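Local coordinates for sperm-specific class P protein 19 (Caenorhabditis elegans, PDB 1ROW) that is of unknown detailed function but belongs to the sperm-specific relatives of the major sperm protein, and probably plays a structural role in nematode sperm, at residues T20-N25 / S57-I62; A28-F33 / F51-G56; K73-F78 / A98-I103. All blocks are in the same frame, centred on the assembly; numbering follows the deposited sequence.

Contact 1: residues T20-N25 / S57-I62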
# COMPACT_ATOMS: atom_id res chain seq x y z
N THR A 20 3.03 -9.13 4.42
CA THR A 20 2.28 -9.08 3.17
C THR A 20 0.82 -8.74 3.38
O THR A 20 0.11 -9.38 4.17
CB THR A 20 2.34 -10.42 2.43
OG1 THR A 20 3.71 -10.80 2.24
CG2 THR A 20 1.65 -10.33 1.08
N HIS A 21 0.35 -7.72 2.67
CA HIS A 21 -1.03 -7.29 2.79
C HIS A 21 -1.70 -7.34 1.42
O HIS A 21 -1.14 -6.88 0.42
CB HIS A 21 -1.05 -5.87 3.37
CG HIS A 21 -0.38 -5.78 4.70
ND1 HIS A 21 -1.08 -5.74 5.89
CD2 HIS A 21 0.93 -5.82 5.04
CE1 HIS A 21 -0.23 -5.77 6.90
NE2 HIS A 21 1.00 -5.82 6.41
N LYS A 22 -2.89 -7.94 1.38
CA LYS A 22 -3.62 -8.07 0.13
C LYS A 22 -4.65 -6.96 -0.04
O LYS A 22 -5.63 -6.89 0.70
CB LYS A 22 -4.35 -9.42 0.07
CG LYS A 22 -3.47 -10.64 0.25
CD LYS A 22 -4.32 -11.92 0.29
CE LYS A 22 -3.48 -13.15 0.63
NZ LYS A 22 -4.30 -14.40 0.73
N LEU A 23 -4.42 -6.08 -1.02
CA LEU A 23 -5.37 -5.01 -1.29
C LEU A 23 -6.53 -5.65 -2.04
O LEU A 23 -6.33 -6.33 -3.05
CB LEU A 23 -4.73 -3.91 -2.15
CG LEU A 23 -3.59 -3.11 -1.50
CD1 LEU A 23 -3.17 -1.98 -2.43
CD2 LEU A 23 -4.06 -2.55 -0.16
N VAL A 24 -7.74 -5.45 -1.54
CA VAL A 24 -8.91 -6.03 -2.17
C VAL A 24 -9.87 -4.98 -2.68
O VAL A 24 -10.29 -4.09 -1.94
CB VAL A 24 -9.67 -6.95 -1.20
CG1 VAL A 24 -10.90 -7.54 -1.89
CG2 VAL A 24 -8.75 -8.06 -0.72
N ASN A 25 -10.22 -5.09 -3.96
CA ASN A 25 -11.15 -4.16 -4.58
C ASN A 25 -12.48 -4.87 -4.83
O ASN A 25 -12.60 -5.69 -5.75
CB ASN A 25 -10.58 -3.63 -5.90
CG ASN A 25 -11.56 -2.73 -6.64
OD1 ASN A 25 -12.61 -2.36 -6.11
ND2 ASN A 25 -11.21 -2.35 -7.87
N SER A 57 -7.42 -8.59 -6.54
CA SER A 57 -6.54 -8.24 -5.43
C SER A 57 -5.11 -7.99 -5.87
O SER A 57 -4.67 -8.44 -6.93
CB SER A 57 -6.56 -9.36 -4.38
OG SER A 57 -6.25 -10.61 -4.99
N LYS A 58 -4.37 -7.26 -5.04
CA LYS A 58 -2.98 -6.95 -5.32
C LYS A 58 -2.18 -7.07 -4.03
O LYS A 58 -2.52 -6.45 -3.03
CB LYS A 58 -2.85 -5.52 -5.85
CG LYS A 58 -1.42 -5.06 -6.09
CD LYS A 58 -0.77 -5.76 -7.27
CE LYS A 58 0.57 -5.13 -7.60
NZ LYS A 58 1.22 -5.74 -8.80
N ASP A 59 -1.13 -7.87 -4.07
CA ASP A 59 -0.28 -8.05 -2.90
C ASP A 59 0.72 -6.93 -2.77
O ASP A 59 1.35 -6.52 -3.74
CB ASP A 59 0.49 -9.38 -2.98
CG ASP A 59 -0.33 -10.54 -2.48
OD1 ASP A 59 -1.48 -10.31 -2.05
OD2 ASP A 59 0.18 -11.68 -2.51
N VAL A 60 0.86 -6.43 -1.55
CA VAL A 60 1.80 -5.36 -1.24
C VAL A 60 2.69 -5.87 -0.11
O VAL A 60 2.22 -6.18 0.98
CB VAL A 60 1.05 -4.07 -0.81
CG1 VAL A 60 0.14 -4.37 0.37
CG2 VAL A 60 2.03 -2.99 -0.45
N VAL A 61 3.98 -5.98 -0.39
CA VAL A 61 4.92 -6.48 0.60
C VAL A 61 5.65 -5.35 1.32
O VAL A 61 6.23 -4.46 0.68
CB VAL A 61 5.98 -7.41 -0.03
CG1 VAL A 61 6.97 -7.88 1.03
CG2 VAL A 61 5.30 -8.60 -0.68
N ILE A 62 5.61 -5.41 2.64
CA ILE A 62 6.27 -4.45 3.50
C ILE A 62 7.51 -5.13 4.05
O ILE A 62 7.42 -6.13 4.77
CB ILE A 62 5.38 -4.06 4.72
CG1 ILE A 62 4.08 -3.41 4.25
CG2 ILE A 62 6.13 -3.10 5.63
CD1 ILE A 62 3.08 -3.20 5.39

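Contact 2: residues A28-F33 / F51-G56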
# COMPACT_ATOMS: atom_id res chain seq x y z
N ALA A 28 -16.84 -2.07 -8.63
CA ALA A 28 -17.11 -2.47 -10.01
C ALA A 28 -16.23 -1.80 -11.06
O ALA A 28 -16.53 -1.87 -12.26
CB ALA A 28 -18.57 -2.24 -10.34
N GLU A 29 -15.16 -1.15 -10.62
CA GLU A 29 -14.24 -0.50 -11.55
C GLU A 29 -12.80 -0.73 -11.08
O GLU A 29 -12.56 -0.95 -9.90
CB GLU A 29 -14.53 1.01 -11.66
CG GLU A 29 -14.25 1.83 -10.39
CD GLU A 29 -14.49 3.32 -10.59
OE1 GLU A 29 -14.02 3.87 -11.61
OE2 GLU A 29 -15.14 3.95 -9.73
N LYS A 30 -11.86 -0.70 -12.01
CA LYS A 30 -10.46 -0.90 -11.68
C LYS A 30 -10.00 0.30 -10.87
O LYS A 30 -10.46 1.42 -11.08
CB LYS A 30 -9.62 -1.00 -12.96
CG LYS A 30 -8.14 -1.26 -12.73
CD LYS A 30 -7.37 -1.28 -14.06
CE LYS A 30 -7.91 -2.35 -15.01
NZ LYS A 30 -7.31 -2.28 -16.37
N ILE A 31 -9.10 0.07 -9.92
CA ILE A 31 -8.59 1.17 -9.12
C ILE A 31 -7.08 1.28 -9.30
O ILE A 31 -6.40 0.29 -9.56
CB ILE A 31 -8.89 0.99 -7.61
CG1 ILE A 31 -8.27 -0.31 -7.11
CG2 ILE A 31 -10.40 1.02 -7.38
CD1 ILE A 31 -8.61 -0.66 -5.67
N VAL A 32 -6.58 2.51 -9.20
CA VAL A 32 -5.15 2.78 -9.31
C VAL A 32 -4.77 3.23 -7.90
O VAL A 32 -5.57 3.89 -7.23
CB VAL A 32 -4.87 3.93 -10.33
CG1 VAL A 32 -5.48 5.23 -9.84
CG2 VAL A 32 -3.38 4.08 -10.54
N PHE A 33 -3.58 2.88 -7.44
CA PHE A 33 -3.15 3.28 -6.10
C PHE A 33 -1.67 3.67 -6.06
O PHE A 33 -0.89 3.28 -6.93
CB PHE A 33 -3.40 2.13 -5.11
CG PHE A 33 -2.51 0.93 -5.32
CD1 PHE A 33 -1.19 0.93 -4.85
CD2 PHE A 33 -2.98 -0.19 -5.98
CE1 PHE A 33 -0.36 -0.17 -5.04
CE2 PHE A 33 -2.15 -1.30 -6.18
CZ PHE A 33 -0.84 -1.29 -5.71
N PHE A 51 -2.33 -1.40 -9.75
CA PHE A 51 -3.75 -1.46 -10.07
C PHE A 51 -4.39 -2.58 -9.26
O PHE A 51 -3.70 -3.50 -8.81
CB PHE A 51 -3.97 -1.80 -11.54
CG PHE A 51 -3.45 -0.77 -12.51
CD1 PHE A 51 -4.05 0.48 -12.60
CD2 PHE A 51 -2.40 -1.07 -13.36
CE1 PHE A 51 -3.61 1.42 -13.53
CE2 PHE A 51 -1.95 -0.15 -14.31
CZ PHE A 51 -2.56 1.10 -14.39
N VAL A 52 -5.70 -2.50 -9.07
CA VAL A 52 -6.43 -3.57 -8.40
C VAL A 52 -7.71 -3.69 -9.22
O VAL A 52 -8.52 -2.77 -9.27
CB VAL A 52 -6.79 -3.25 -6.93
CG1 VAL A 52 -7.29 -4.52 -6.25
CG2 VAL A 52 -5.59 -2.69 -6.18
N ASP A 53 -7.88 -4.83 -9.90
CA ASP A 53 -9.04 -5.06 -10.74
C ASP A 53 -10.33 -5.23 -9.95
O ASP A 53 -10.31 -5.52 -8.76
CB ASP A 53 -8.81 -6.31 -11.60
CG ASP A 53 -7.61 -6.19 -12.50
OD1 ASP A 53 -7.47 -5.15 -13.17
OD2 ASP A 53 -6.81 -7.15 -12.55
N PRO A 54 -11.48 -5.03 -10.61
CA PRO A 54 -12.77 -5.18 -9.92
C PRO A 54 -12.81 -6.61 -9.38
O PRO A 54 -12.50 -7.56 -10.10
CB PRO A 54 -13.78 -4.97 -11.04
CG PRO A 54 -13.07 -4.04 -11.97
CD PRO A 54 -11.67 -4.59 -12.00
N SER A 55 -13.19 -6.76 -8.11
CA SER A 55 -13.24 -8.06 -7.44
C SER A 55 -11.89 -8.78 -7.52
O SER A 55 -11.80 -10.00 -7.43
CB SER A 55 -14.34 -8.95 -8.05
OG SER A 55 -13.99 -9.40 -9.35
N GLY A 56 -10.83 -7.99 -7.69
CA GLY A 56 -9.50 -8.55 -7.77
C GLY A 56 -8.66 -8.12 -6.59
O GLY A 56 -9.13 -7.36 -5.73

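Contact 3: residues K73-F78 / A98-I103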
# COMPACT_ATOMS: atom_id res chain seq x y z
N LYS A 73 3.06 4.64 9.75
CA LYS A 73 1.86 4.48 8.95
C LYS A 73 2.14 4.31 7.47
O LYS A 73 3.07 4.91 6.93
CB LYS A 73 0.92 5.69 9.11
CG LYS A 73 0.44 5.94 10.53
CD LYS A 73 -0.53 7.11 10.59
CE LYS A 73 -1.09 7.28 12.00
NZ LYS A 73 -2.11 8.36 12.04
N LEU A 74 1.33 3.48 6.83
CA LEU A 74 1.43 3.24 5.41
C LEU A 74 0.15 3.82 4.84
O LEU A 74 -0.95 3.36 5.16
CB LEU A 74 1.52 1.74 5.12
CG LEU A 74 1.94 1.35 3.70
CD1 LEU A 74 3.37 1.83 3.44
CD2 LEU A 74 1.84 -0.16 3.55
N VAL A 75 0.28 4.85 4.02
CA VAL A 75 -0.89 5.49 3.44
C VAL A 75 -1.06 5.09 1.99
O VAL A 75 -0.14 5.23 1.17
CB VAL A 75 -0.80 7.02 3.54
CG1 VAL A 75 -2.06 7.66 2.97
CG2 VAL A 75 -0.61 7.43 4.99
N VAL A 76 -2.24 4.57 1.68
CA VAL A 76 -2.55 4.14 0.33
C VAL A 76 -3.52 5.12 -0.32
O VAL A 76 -4.69 5.21 0.07
CB VAL A 76 -3.15 2.72 0.34
CG1 VAL A 76 -3.37 2.25 -1.09
CG2 VAL A 76 -2.23 1.76 1.08
N HIS A 77 -3.02 5.87 -1.29
CA HIS A 77 -3.82 6.84 -2.03
C HIS A 77 -4.37 6.11 -3.25
O HIS A 77 -3.62 5.47 -3.98
CB HIS A 77 -2.93 8.01 -2.46
CG HIS A 77 -2.33 8.78 -1.32
ND1 HIS A 77 -2.96 9.86 -0.75
CD2 HIS A 77 -1.21 8.57 -0.60
CE1 HIS A 77 -2.24 10.28 0.28
NE2 HIS A 77 -1.18 9.51 0.39
N PHE A 78 -5.68 6.20 -3.47
CA PHE A 78 -6.28 5.51 -4.60
C PHE A 78 -7.29 6.34 -5.36
O PHE A 78 -7.75 7.39 -4.89
CB PHE A 78 -6.94 4.21 -4.11
CG PHE A 78 -8.00 4.44 -3.09
CD1 PHE A 78 -9.29 4.80 -3.47
CD2 PHE A 78 -7.71 4.34 -1.73
CE1 PHE A 78 -10.28 5.06 -2.52
CE2 PHE A 78 -8.68 4.59 -0.77
CZ PHE A 78 -9.97 4.95 -1.16
N ALA A 98 -8.83 9.84 -5.02
CA ALA A 98 -10.22 10.01 -4.59
C ALA A 98 -10.37 9.70 -3.11
O ALA A 98 -11.28 10.20 -2.45
CB ALA A 98 -11.14 9.11 -5.41
N GLY A 99 -9.48 8.86 -2.59
CA GLY A 99 -9.53 8.49 -1.19
C GLY A 99 -8.26 7.83 -0.70
O GLY A 99 -7.35 7.55 -1.49
N THR A 100 -8.17 7.59 0.60
CA THR A 100 -7.00 6.94 1.16
C THR A 100 -7.36 6.00 2.30
O THR A 100 -8.32 6.23 3.04
CB THR A 100 -5.99 7.97 1.73
OG1 THR A 100 -6.46 8.46 3.00
CG2 THR A 100 -5.82 9.16 0.78
N VAL A 101 -6.59 4.92 2.43
CA VAL A 101 -6.76 3.96 3.51
C VAL A 101 -5.39 3.87 4.18
O VAL A 101 -4.37 3.79 3.50
CB VAL A 101 -7.19 2.56 3.01
CG1 VAL A 101 -8.62 2.61 2.51
CG2 VAL A 101 -6.25 2.08 1.93
N THR A 102 -5.38 3.90 5.50
CA THR A 102 -4.13 3.84 6.24
C THR A 102 -3.96 2.53 6.98
O THR A 102 -4.87 2.06 7.68
CB THR A 102 -4.04 5.01 7.24
OG1 THR A 102 -4.08 6.24 6.51
CG2 THR A 102 -2.76 4.94 8.04
N ILE A 103 -2.79 1.93 6.80
CA ILE A 103 -2.43 0.67 7.44
C ILE A 103 -1.36 1.03 8.47
O ILE A 103 -0.27 1.49 8.10
CB ILE A 103 -1.82 -0.33 6.43
CG1 ILE A 103 -2.86 -0.73 5.38
CG2 ILE A 103 -1.30 -1.57 7.15
CD1 ILE A 103 -2.34 -1.71 4.35

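Contact 1: residues T20-N25 / S57-I62
His21 and Val60 face each other as a hydrogen-bonded pair where strands 17-25 and 56-64 run antiparallel in the immunoglobulin-like MSP domain. The segment axes approach to 4.5 Å with 154° between their directions. His21, Leu23 and Val60 point to the buried face, and the end of Ile62 reaches in beside them; strand 31-37 meets this face through Phe33 and Ile35. There the packing is close: Ile62 CD1 approaches the imidazole at a slant, 3.4 Å from His21 CD2 and nearly as close to His21 NE2. The ring is held at both nitrogens, ND1 by the carbonyl of Pro7 and NE2 by the hydroxyl of Ser19, which fixes its rotation.

The opposite face carries Thr20, Lys22 and Asp59, all exposed, and meets more loosely. Lys22 and Asp59 run alongside each other in the same direction, with Lys22 CG 3.1 Å from Asp59 OD1. No salt bridge follows, because the lysine chain runs on extended and its NZ ends 5.7 Å from Asp59 OD1; any attraction is probably weak. Thr20 brings its methyl, CG2, to 4.1 Å from Asp59 CG. Between the two faces runs the backbone pairing, whose straightest link is His21 N to Val60 O, 3.0 Å long with 173° at the hydrogen.

Contact 2: residues A28-F33 / F51-G56
Ile31 and Val52 pair across the open end of the beta hairpin formed by strands 31-37 and 43-52 of the immunoglobulin-like MSP domain. Their backbones exchange two hydrogen bonds, and on the buried face their side chains extend next to each other with the same heading. With CG1 placed between the backbone N and the carbonyl carbon (chi1 59°), Ile31 brings this branch against the flank of Val52. The fit is tight: Ile31 CG1 is 3.3 Å from Val52 CB, closer than usual for two carbons, while Ile31 CD1 touches both Val52 CB and CG2. That same methyl, Val52 CG2, is the bump that meets the next side chain, for Phe33 crosses Val52 at about a right angle and sets its CD2 3.6 Å from Val52 CG2. The methyl thus touches both Ile31 CD1 and the Phe33 ring, filling the corner between them.

On the other face the Phe51 ring is the large projection. Phe51 CE1 leans on Val32 CG2 at 4.0 Å, and the Lys30 chain passes near the adjoining ortho carbon, CD1. Helix 88-92 adds Ala88 against both Phe51 and Val32. Lys30 bends at chi3 (-58°), and its CE comes 3.4 Å from Asp53 OD1, yet the charges stay beyond salt-bridge range.

Where the strand pairing ends, a type II turn from Asp53 to Gly56 begins, and Pro54 points its ring back at the facing chain. The corner of that ring rests on the peptide between Glu29 and Lys30, Pro54 CG lying 3.4 Å from Glu29 C.

Contact 3: residues K73-F78 / A98-I103
The Phe78 ring lies with one face over the Gly99 peptide, at the start of the antiparallel pairing of strands 70-80 and 99-108 in the immunoglobulin-like MSP domain. Gly99 O sits 3.2 Å above the Phe78 ring plane, offset toward the rim, and Gly99 CA makes a CH-pi contact 4.0 Å from the ring centroid. A side chain on Gly99 would collide with the ring. Phe78 CG stands between the backbone N and the carbonyl carbon (chi1 59°), on the side of the facing strand; from there the ring reaches across, Phe78 CE2 meeting Val101 CG1 at 3.8 Å. An alanine at Phe78 would probably leave the Gly99 peptide without the ring over it and Val101 CG1 without its aromatic neighbour.

The other flat group, His77, stands on the opposite face of the sheet beside Thr100, whose CG2 is 3.3 Å from His77 ND1. Further along, Val76 CB packs on Val101 CG2 at 3.5 Å, and Leu74 meets Ile103 on the same buried side, where the neighbouring strand 31-37 adds Ile35 beside Leu74 and Val76.

The pairing opens with a classic beta bulge, Ala98 and Gly99 both facing Phe78. Its carbonyl accepts twice: Phe78 O lies 2.7 Å from Ala98 N and 3.2 Å from Gly99 N.

How the contacts relate
All three contacts are antiparallel pairings in one sheet. Contacts 1 and 3 have one largely buried and one exposed face, while contact 2 packs side chains on both, the second against helix 88-92. Contacts 1 and 3 lie nearer the middle, their centres about 7 Å from the chain centre, whereas contact 2 is about 14 Å out and passes from strand into turn. Contact 2 is nested inside the loop closed by contact 1, and Asn25 links them, bonding Val52 O and pairing its backbone with Gly56. Phe33 joins contacts 2 and 3, packing on Val76 and Phe78, while Ile62 meets Leu74 between contacts 1 and 3. Exposed chemistry differs: separated charges in contacts 1 and 2, threonine methyls and histidine in contact 3.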